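Local coordinates for SusD superfamily protein (Bacteroides thetaiotaomicron, PDB 3MCX) that is of uncharacterised function but, as a zinc-binding outer-membrane member of the SusD family, probably captures a nutrient glycan at the cell surface, at residues Q219-A224 against A364-K369; A204-S209 against S357-N362; G65-P70 against P277-N282. All coordinates share one frame; numbering follows the deposited sequence. Where two conformers were deposited one is given.

Contact 1 (Q219-A224 against A364-K369); sequences QKAYDA and AEAGLK
Y222 and A366 meet where helix 218-231 crosses helix 356-370 in the helical, TPR-like part of this SusD-family fold. The segments run roughly antiparallel: their N-to-C directions make an angle of 142°, and their axes approach to 8.4 Å. Small residues permit that closeness, with the CA atoms of Y222 and A366 only 5.6 Å apart. The A366 methyl is directed at the opposing helix, where two neighbouring residues receive it. It rests on both: against the methyl of A221, CB to CB at 4.0 Å, and against the backbone of Y222, with A366 CB 3.9 Å from Y222 N. Relative to the tyrosine ring, that methyl sits at the edge, near the ring plane. The ring itself reaches the next residue along. Its CG is anti to the backbone N (chi1 -163°), which carries the aromatic group past A366 to G367, where Y222 CD1 comes 3.7 Å from G367 N. Glycine matters at this point, since a beta carbon on G367 would stand about 3.2 Å from Y222 CE1, tight against the ring. The segments thus meet through van der Waals contact alone, burying 161 Å², and all four touching residues are shielded from solvent. The polar end of the tyrosine is satisfied farther on, where Y222 OH is hydrogen-bonded to E376. The ring, for its part, takes a cation-pi interaction from K370. E376 belongs to helix 374-385, so Y222 ties a third helix to this pair. Farther round the ring, Y222 CE1 lies 4.0 Å from G367 CA.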
# COMPACT_ATOMS: atom_id res chain seq x y z
N GLN A 219 13.58 14.60 7.14
CA GLN A 219 15.00 14.21 7.15
C GLN A 219 15.14 12.68 7.36
O GLN A 219 15.96 12.05 6.69
CB GLN A 219 15.77 14.95 8.23
CG GLN A 219 17.25 14.68 8.19
CD GLN A 219 17.91 15.13 6.89
OE1 GLN A 219 17.75 16.27 6.47
NE2 GLN A 219 18.65 14.22 6.26
N LYS A 220 14.40 12.09 8.31
CA LYS A 220 14.48 10.64 8.53
C LYS A 220 14.03 9.86 7.30
O LYS A 220 14.60 8.82 6.97
CB LYS A 220 13.68 10.21 9.76
CG LYS A 220 14.20 10.81 11.05
CD LYS A 220 13.24 10.62 12.18
CE LYS A 220 13.87 11.02 13.46
NZ LYS A 220 15.10 10.21 13.73
N ALA A 221 12.96 10.33 6.65
CA ALA A 221 12.50 9.71 5.42
C ALA A 221 13.59 9.77 4.36
O ALA A 221 13.82 8.77 3.62
CB ALA A 221 11.20 10.37 4.91
N TYR A 222 14.20 10.93 4.24
CA TYR A 222 15.27 11.13 3.25
C TYR A 222 16.46 10.22 3.52
O TYR A 222 17.03 9.64 2.58
CB TYR A 222 15.73 12.60 3.23
CG TYR A 222 16.52 12.99 1.99
CD1 TYR A 222 15.85 13.30 0.80
CD2 TYR A 222 17.89 13.04 2.00
CE1 TYR A 222 16.54 13.64 -0.34
CE2 TYR A 222 18.60 13.41 0.85
CZ TYR A 222 17.90 13.68 -0.32
OH TYR A 222 18.58 14.04 -1.46
N ASP A 223 16.87 10.13 4.78
CA ASP A 223 17.99 9.26 5.13
C ASP A 223 17.70 7.79 4.79
O ASP A 223 18.55 7.12 4.19
CB ASP A 223 18.39 9.46 6.60
CG ASP A 223 19.02 10.83 6.86
OD1 ASP A 223 19.48 11.47 5.92
OD2 ASP A 223 18.96 11.26 8.01
N ALA A 224 16.50 7.31 5.12
CA ALA A 224 16.15 5.92 4.82
C ALA A 224 16.10 5.68 3.32
O ALA A 224 16.63 4.68 2.83
CB ALA A 224 14.83 5.52 5.47
N ALA A 364 12.50 12.41 -3.22
CA ALA A 364 12.26 13.68 -3.86
C ALA A 364 11.32 14.56 -3.02
O ALA A 364 11.62 15.74 -2.80
CB ALA A 364 11.69 13.49 -5.25
N GLU A 365 10.24 13.96 -2.53
CA GLU A 365 9.24 14.68 -1.73
C GLU A 365 9.85 15.09 -0.37
O GLU A 365 9.72 16.24 0.04
CB GLU A 365 7.99 13.84 -1.54
CG GLU A 365 6.85 14.55 -0.82
CD GLU A 365 5.61 13.71 -0.67
OE1 GLU A 365 5.48 12.65 -1.34
OE2 GLU A 365 4.75 14.11 0.16
N ALA A 366 10.55 14.18 0.30
CA ALA A 366 11.16 14.49 1.58
C ALA A 366 12.19 15.61 1.44
O ALA A 366 12.28 16.48 2.30
CB ALA A 366 11.79 13.25 2.21
N GLY A 367 12.96 15.60 0.35
CA GLY A 367 13.97 16.62 0.13
C GLY A 367 13.35 18.01 -0.07
O GLY A 367 13.75 18.99 0.54
N LEU A 368 12.36 18.08 -0.95
CA LEU A 368 11.68 19.33 -1.21
C LEU A 368 11.04 19.88 0.06
O LEU A 368 11.20 21.04 0.37
CB LEU A 368 10.64 19.18 -2.31
CG LEU A 368 9.99 20.49 -2.76
CD1 LEU A 368 11.00 21.45 -3.35
CD2 LEU A 368 8.91 20.20 -3.76
N LYS A 369 10.37 19.02 0.82
CA LYS A 369 9.69 19.43 2.05
C LYS A 369 10.66 19.91 3.13
O LYS A 369 10.38 20.89 3.84
CB LYS A 369 8.79 18.32 2.58
CG LYS A 369 7.52 18.06 1.75
CD LYS A 369 6.56 19.25 1.70
CE LYS A 369 6.00 19.65 3.05
NZ LYS A 369 5.18 20.92 2.96

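Contact 2 (A204-S209 against S357-N362); sequences AQALLS and SEVYLN
A206 presses its methyl against one branch of V359, with A206 CB 3.5 Å from V359 CG2, a snug apolar contact between two helices of the TPR-like helical region of the SusD fold. Helix 201-214 and helix 356-370 run in broadly the same direction here, crossing at 44° with their axes 9.8 Å apart at closest approach. V359 CG1 is anti to the backbone N (chi1 175°), an orientation that leaves CG2 as the branch facing A206; the same methyl lies 4.1 Å from A206 CA. One turn farther along both helices, the chemistry changes from apolar to polar. The side chains of S209 and N362 leave their backbones toward each other, and N362 ND2 donates to S209 OG at 3.0 Å. The bond is nearly straight, at 164°, and the hydroxyl oxygen lies close to the asparagine amide plane, as expected for a well-directed N-H. S209 OG in turn gives its own proton to the carbonyl of A206, so the hydroxyl both accepts across the interface and donates within its helix. An alanine in place of S209 would remove the hydroxyl and would probably leave N362 ND2 without its acceptor inside a buried interface, with the amide less firmly held in its rotation. The other end of that amide is engaged too: N362 OD1 accepts from R410 of helix 403-414, so the asparagine bridges a serine on one helix and an arginine on another. Beside the interface, E358 forms a salt bridge with R210, a second polar link between helices 356-370 and 201-214. The serine's donated bond runs from S209 OG to A206 O over 2.7 Å, in the carbonyl plane and on a lone pair.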
# COMPACT_ATOMS: atom_id res chain seq x y z
N ALA A 204 13.14 -3.06 4.35
CA ALA A 204 12.83 -2.41 5.61
C ALA A 204 13.16 -0.91 5.62
O ALA A 204 12.37 -0.10 6.11
CB ALA A 204 13.53 -3.14 6.80
N GLN A 205 14.29 -0.52 5.06
CA GLN A 205 14.60 0.91 4.95
C GLN A 205 13.63 1.59 3.99
O GLN A 205 13.22 2.72 4.27
CB GLN A 205 16.05 1.13 4.50
CG GLN A 205 17.09 1.00 5.59
CD GLN A 205 17.09 2.22 6.51
OE1 GLN A 205 16.13 2.45 7.25
NE2 GLN A 205 18.14 3.01 6.45
N ALA A 206 13.24 0.93 2.91
CA ALA A 206 12.25 1.46 1.97
C ALA A 206 10.93 1.70 2.70
O ALA A 206 10.33 2.77 2.60
CB ALA A 206 12.04 0.50 0.78
N LEU A 207 10.49 0.71 3.47
CA LEU A 207 9.24 0.87 4.23
C LEU A 207 9.36 1.98 5.28
O LEU A 207 8.42 2.78 5.47
CB LEU A 207 8.84 -0.43 4.91
CG LEU A 207 8.40 -1.54 3.96
CD1 LEU A 207 8.35 -2.88 4.74
CD2 LEU A 207 7.06 -1.17 3.24
N LEU A 208 10.51 2.07 5.94
CA LEU A 208 10.73 3.18 6.86
C LEU A 208 10.64 4.54 6.15
O LEU A 208 10.13 5.49 6.73
CB LEU A 208 12.07 3.03 7.60
CG LEU A 208 12.01 2.16 8.86
CD1 LEU A 208 13.46 1.74 9.27
CD2 LEU A 208 11.32 2.93 10.00
N SER A 209 11.10 4.64 4.90
CA SER A 209 10.94 5.91 4.18
C SER A 209 9.48 6.28 4.01
O SER A 209 9.12 7.46 4.13
CB SER A 209 11.71 5.97 2.85
OG SER A 209 11.09 5.22 1.82
N SER A 357 10.90 2.69 -7.45
CA SER A 357 10.37 3.99 -7.90
C SER A 357 9.76 4.78 -6.73
O SER A 357 9.91 6.01 -6.66
CB SER A 357 9.32 3.86 -9.01
OG SER A 357 9.89 3.54 -10.26
N GLU A 358 9.07 4.08 -5.82
CA GLU A 358 8.46 4.77 -4.68
C GLU A 358 9.54 5.39 -3.81
O GLU A 358 9.37 6.48 -3.28
CB GLU A 358 7.57 3.86 -3.83
CG GLU A 358 6.99 4.59 -2.64
CD GLU A 358 6.20 3.72 -1.69
OE1 GLU A 358 5.76 2.64 -2.12
OE2 GLU A 358 6.04 4.09 -0.51
N VAL A 359 10.64 4.66 -3.66
CA VAL A 359 11.74 5.11 -2.81
C VAL A 359 12.35 6.40 -3.38
O VAL A 359 12.61 7.35 -2.64
CB VAL A 359 12.82 4.01 -2.62
CG1 VAL A 359 13.99 4.54 -1.83
CG2 VAL A 359 12.22 2.77 -1.94
N TYR A 360 12.58 6.45 -4.69
CA TYR A 360 13.07 7.68 -5.33
C TYR A 360 12.07 8.84 -5.13
O TYR A 360 12.49 9.96 -4.87
CB TYR A 360 13.34 7.44 -6.83
CG TYR A 360 14.68 6.84 -7.17
CD1 TYR A 360 14.99 5.51 -6.88
CD2 TYR A 360 15.65 7.62 -7.78
CE1 TYR A 360 16.24 5.00 -7.20
CE2 TYR A 360 16.89 7.11 -8.12
CZ TYR A 360 17.19 5.80 -7.80
OH TYR A 360 18.47 5.33 -8.14
N LEU A 361 10.79 8.56 -5.29
CA LEU A 361 9.74 9.59 -5.14
C LEU A 361 9.64 10.08 -3.68
O LEU A 361 9.49 11.27 -3.44
CB LEU A 361 8.40 9.09 -5.71
CG LEU A 361 8.40 8.96 -7.24
CD1 LEU A 361 7.30 8.00 -7.68
CD2 LEU A 361 8.36 10.37 -7.93
N ASN A 362 9.79 9.15 -2.74
CA ASN A 362 9.84 9.49 -1.31
C ASN A 362 11.00 10.39 -1.02
O ASN A 362 10.86 11.38 -0.30
CB ASN A 362 9.96 8.22 -0.44
CG ASN A 362 8.69 7.40 -0.38
OD1 ASN A 362 7.63 7.81 -0.87
ND2 ASN A 362 8.78 6.18 0.23

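Contact 3 (G65-P70 against P277-N282)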
# COMPACT_ATOMS: atom_id res chain seq x y z
N GLY A 65 -20.99 -4.06 2.65
CA GLY A 65 -20.55 -5.45 2.80
C GLY A 65 -20.03 -6.06 1.51
O GLY A 65 -19.75 -7.26 1.50
N LYS A 66 -19.91 -5.24 0.46
CA LYS A 66 -19.48 -5.69 -0.86
C LYS A 66 -18.27 -4.87 -1.29
O LYS A 66 -17.89 -3.88 -0.64
CB LYS A 66 -20.65 -5.64 -1.85
CG LYS A 66 -21.81 -6.59 -1.50
CD LYS A 66 -21.50 -8.07 -1.81
CE LYS A 66 -22.60 -9.02 -1.36
NZ LYS A 66 -22.43 -9.34 0.08
N ARG A 67 -17.62 -5.27 -2.36
CA ARG A 67 -16.27 -4.79 -2.63
C ARG A 67 -16.22 -3.39 -3.21
O ARG A 67 -17.05 -2.98 -4.05
CB ARG A 67 -15.49 -5.76 -3.52
CG ARG A 67 -15.90 -5.81 -4.98
CD ARG A 67 -15.06 -6.87 -5.77
NE ARG A 67 -15.52 -8.20 -5.40
CZ ARG A 67 -16.50 -8.88 -5.97
NH1 ARG A 67 -17.05 -8.48 -7.12
NH2 ARG A 67 -16.92 -10.01 -5.42
N VAL A 68 -15.23 -2.65 -2.70
CA VAL A 68 -14.76 -1.36 -3.20
C VAL A 68 -15.67 -0.17 -2.88
O VAL A 68 -15.23 0.85 -2.28
CB VAL A 68 -14.41 -1.37 -4.71
CG1 VAL A 68 -13.89 0.04 -5.13
CG2 VAL A 68 -13.36 -2.44 -5.05
N SER A 69 -16.93 -0.27 -3.25
CA SER A 69 -17.78 0.90 -3.21
C SER A 69 -17.95 1.54 -1.82
O SER A 69 -18.03 2.77 -1.75
CB SER A 69 -19.12 0.70 -3.94
OG SER A 69 -19.95 -0.28 -3.36
N PRO A 70 -18.04 0.77 -0.73
CA PRO A 70 -18.18 1.46 0.55
C PRO A 70 -16.97 2.30 0.94
O PRO A 70 -17.13 3.30 1.65
CB PRO A 70 -18.38 0.30 1.54
CG PRO A 70 -18.99 -0.83 0.69
CD PRO A 70 -18.22 -0.70 -0.59
N PRO A 277 -6.03 -8.04 -8.24
CA PRO A 277 -5.85 -8.25 -9.68
C PRO A 277 -7.15 -8.64 -10.39
O PRO A 277 -7.43 -8.14 -11.49
CB PRO A 277 -4.76 -9.32 -9.74
CG PRO A 277 -3.92 -9.00 -8.54
CD PRO A 277 -4.96 -8.69 -7.46
N MSE A 278 -7.98 -9.49 -9.79
CA MSE A 278 -9.26 -9.84 -10.37
C MSE A 278 -10.25 -8.68 -10.28
O MSE A 278 -11.09 -8.50 -11.17
CB MSE A 278 -9.85 -11.11 -9.73
CG MSE A 278 -9.20 -12.36 -10.25
SE MSE A 278 -9.18 -12.62 -12.17
CE MSE A 278 -11.05 -12.40 -12.49
N VAL A 279 -10.15 -7.89 -9.22
CA VAL A 279 -11.05 -6.75 -9.09
C VAL A 279 -10.71 -5.64 -10.10
O VAL A 279 -11.60 -4.88 -10.49
CB VAL A 279 -11.15 -6.30 -7.61
CG1 VAL A 279 -12.14 -5.09 -7.42
CG2 VAL A 279 -11.57 -7.51 -6.75
N TYR A 280 -9.48 -5.61 -10.58
CA TYR A 280 -9.09 -4.73 -11.69
C TYR A 280 -9.30 -5.37 -13.06
O TYR A 280 -9.10 -4.72 -14.08
CB TYR A 280 -7.57 -4.40 -11.59
CG TYR A 280 -7.19 -3.28 -10.65
CD1 TYR A 280 -7.49 -1.95 -10.98
CD2 TYR A 280 -6.50 -3.52 -9.46
CE1 TYR A 280 -7.15 -0.89 -10.14
CE2 TYR A 280 -6.17 -2.47 -8.61
CZ TYR A 280 -6.50 -1.17 -8.95
OH TYR A 280 -6.19 -0.15 -8.08
N ALA A 281 -9.67 -6.66 -13.13
CA ALA A 281 -9.56 -7.41 -14.37
C ALA A 281 -10.48 -6.90 -15.46
O ALA A 281 -11.56 -6.36 -15.20
CB ALA A 281 -9.86 -8.91 -14.10
N ASN A 282 -10.01 -7.11 -16.67
CA ASN A 282 -10.67 -6.75 -17.92
C ASN A 282 -11.16 -8.06 -18.50
O ASN A 282 -10.47 -8.76 -19.25
CB ASN A 282 -9.67 -6.01 -18.79
CG ASN A 282 -10.26 -5.37 -20.00
OD1 ASN A 282 -11.44 -5.53 -20.33
ND2 ASN A 282 -9.41 -4.58 -20.70
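V279 packs against R67 and V68, and it carries the whole of the second segment's share of this contact. In sequence order, P277 and M278, the latter a selenomethionine, belong to the short helix 276-279 and turn to other neighbours: P277 touches W46 and P346, M278 touches K347. V279 then points its side chain at the 65-70 segment. With CG1 anti to the backbone N (chi1 -179°), both of its methyls touch the aliphatic part of the arginine: V279 CG2 lies 3.7 Å and V279 CG1 3.8 Å from R67 CD. CG1 also meets the other valine, V279 CG1 to V68 CG2 at 3.8 Å, the two side chains running side by side in opposing senses. After V279 the chain turns, supported by a backbone bond from A281 N to M278 O of 3.0 Å. Y280 packs on D50 and L335, while N282 binds backbone atoms of E315 and V317; E315 is itself a zinc ligand. On the first segment, V68 occupies the N-cap position of helix 69-72, and L291 touches both valines, extending the apolar patch. The segments bury 108 Å² between them, with R67 supplying methylene rather than charge. Its guanidinium is employed beyond the valine: R67 NE is salt-bridged to E274, and R67 NH1 binds a glycerol, probably from the crystallisation liquor. The chemistry implies a division within one side chain, its carbon stem joining a small hydrophobic cluster while its charged end is held by an acid in a partly exposed position.

How the contacts relate
Contacts 1 and 2 share helix 356-370 and set it against two helices consecutive in the chain, 218-231 and 201-214; their centres lie about 10 Å apart and they touch, A224 CB resting 3.5 Å from Q205 O. Both are buried: contact 1 is roughly antiparallel and held by van der Waals contact between a tyrosine and small residues, whereas contact 2 runs broadly parallel at 44° and adds a buried hydrogen bond. Contact 3 stands on the opposite side of the chain's centre, its centre about 34 Å and about 27 Å from those of contacts 1 and 2. It joins loops and short helical turns, and its partly exposed arginine brings charge to an otherwise hydrophobic patch.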